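Local coordinates for protein STN1 (Saccharomyces cerevisiae, PDB 3KEY) that regulates telomere length and protects chromosome ends, restraining telomerase loading through its interaction with CDC13, here represented by its C-terminal tandem winged helix-turn-helix region, at residues K54-D57 and S58-K61. Sequence-based numbering, arbitrary orientation.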
loop_
_atom_site.group_PDB
_atom_site.type_symbol
_atom_site.label_atom_id
_atom_site.label_comp_id
_atom_site.label_asym_id
_atom_site.label_seq_id
_atom_site.Cartn_x
_atom_site.Cartn_y
_atom_site.Cartn_z
ATOM N N LYS A 54 29.743 -1.244 0.089
ATOM C CA LYS A 54 29.370 -0.103 0.917
ATOM C C LYS A 54 29.051 -0.591 2.322
ATOM O O LYS A 54 28.789 -1.773 2.529
ATOM C CB LYS A 54 28.147 0.610 0.330
ATOM C CG LYS A 54 28.371 1.218 -1.045
ATOM C CD LYS A 54 27.124 1.941 -1.532
ATOM C CE LYS A 54 27.336 2.521 -2.922
ATOM N NZ LYS A 54 26.140 3.277 -3.398
ATOM N N SER A 55 29.080 0.321 3.287
ATOM C CA SER A 55 28.784 -0.031 4.670
ATOM C C SER A 55 27.328 -0.476 4.756
ATOM O O SER A 55 26.492 -0.045 3.955
ATOM C CB SER A 55 29.016 1.176 5.582
ATOM O OG SER A 55 28.105 2.217 5.278
ATOM N N PHE A 56 27.022 -1.334 5.722
ATOM C CA PHE A 56 25.656 -1.818 5.871
ATOM C C PHE A 56 24.709 -0.651 6.177
ATOM O O PHE A 56 23.580 -0.604 5.688
ATOM C CB PHE A 56 25.574 -2.852 6.996
ATOM C CG PHE A 56 24.339 -3.704 6.940
ATOM C CD1 PHE A 56 24.224 -4.722 6.001
ATOM C CD2 PHE A 56 23.290 -3.490 7.827
ATOM C CE1 PHE A 56 23.081 -5.518 5.948
ATOM C CE2 PHE A 56 22.142 -4.279 7.783
ATOM C CZ PHE A 56 22.039 -5.296 6.840
ATOM N N ASP A 57 25.185 0.288 6.991
ATOM C CA ASP A 57 24.397 1.456 7.359
ATOM C C ASP A 57 24.038 2.224 6.094
ATOM O O ASP A 57 22.917 2.705 5.933
ATOM C CB ASP A 57 25.200 2.338 8.324
ATOM C CG ASP A 57 24.504 3.654 8.640
ATOM O OD1 ASP A 57 24.704 4.628 7.879
ATOM O OD2 ASP A 57 23.756 3.714 9.643
ATOM N N SER A 58 24.998 2.321 5.185
ATOM C CA SER A 58 24.775 3.016 3.936
ATOM C C SER A 58 23.713 2.252 3.133
ATOM O O SER A 58 22.829 2.853 2.515
ATOM C CB SER A 58 26.086 3.094 3.157
ATOM O OG SER A 58 26.104 4.231 2.317
ATOM N N LEU A 59 23.801 0.924 3.155
ATOM C CA LEU A 59 22.845 0.092 2.435
ATOM C C LEU A 59 21.438 0.231 3.014
ATOM O O LEU A 59 20.457 0.187 2.270
ATOM C CB LEU A 59 23.290 -1.377 2.463
ATOM C CG LEU A 59 24.574 -1.659 1.670
ATOM C CD1 LEU A 59 25.073 -3.081 1.933
ATOM C CD2 LEU A 59 24.290 -1.454 0.191
ATOM N N GLU A 60 21.343 0.394 4.335
ATOM C CA GLU A 60 20.053 0.556 5.009
ATOM C C GLU A 60 19.392 1.886 4.631
ATOM O O GLU A 60 18.184 1.948 4.375
ATOM C CB GLU A 60 20.221 0.501 6.533
ATOM C CG GLU A 60 20.591 -0.872 7.088
ATOM C CD GLU A 60 20.737 -0.863 8.597
ATOM O OE1 GLU A 60 21.494 -0.015 9.110
ATOM O OE2 GLU A 60 20.100 -1.700 9.275
ATOM N N LYS A 61 20.182 2.953 4.604
ATOM C CA LYS A 61 19.649 4.255 4.243
ATOM C C LYS A 61 19.195 4.244 2.785
ATOM O O LYS A 61 18.211 4.890 2.433
ATOM C CB LYS A 61 20.695 5.335 4.514
ATOM C CG LYS A 61 20.871 5.560 6.010
ATOM C CD LYS A 61 21.993 6.512 6.357
ATOM C CE LYS A 61 22.043 6.723 7.871
ATOM N NZ LYS A 61 23.145 7.643 8.274
#
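A serine N-cap opens helix 56-73 of the first winged helix-turn-helix domain, with Ser-55 OG accepting from Ser-58 N at 3.1 Å. Serine suits the position because its short side chain can fold back over the first turn: with chi1 at 65°, OG lies between the residue's own backbone N and carbonyl carbon and reaches an amide that has no earlier turn of helix to bond to. The regular i to i+4 pattern begins at once, Leu-59 N donating to Ser-55 O (3.0 Å), Glu-60 N to Phe-56 O (2.8 Å) and Lys-61 N to Asp-57 O.

On the exposed surface, the carboxylate of Asp-57 forms a salt bridge with Lys-61 one turn later. The extended chain of Lys-61 crosses that carboxylate, bringing its CE and NZ each 3.4 Å from Asp-57 OD1; the hydrogen bond from NZ is weak. An aspartate in the first turn also places negative charge near the helix N-terminus, where it would probably interact favourably with the dipole. Phe-56 has CG anti to its backbone N (chi1 -162°), which swings the ring across the Glu-60 side chain at an oblique angle. Its CE2 lies 3.6 Å from Glu-60 OE2, ring and carboxylate planes being 47° apart.

Glu-60 is buried, yet its OE2 is satisfied by a salt bridge to Arg-34 and a hydrogen bond with Thr-38 OG1, tying this turn to helix 31-47. Apolar Leu-59 suits the buried side there, packing on Phe-45, and Phe-56 packs on Ala-41; Lys-61 is long enough to touch Tyr-28 of helix 24-28 while reaching Asp-57.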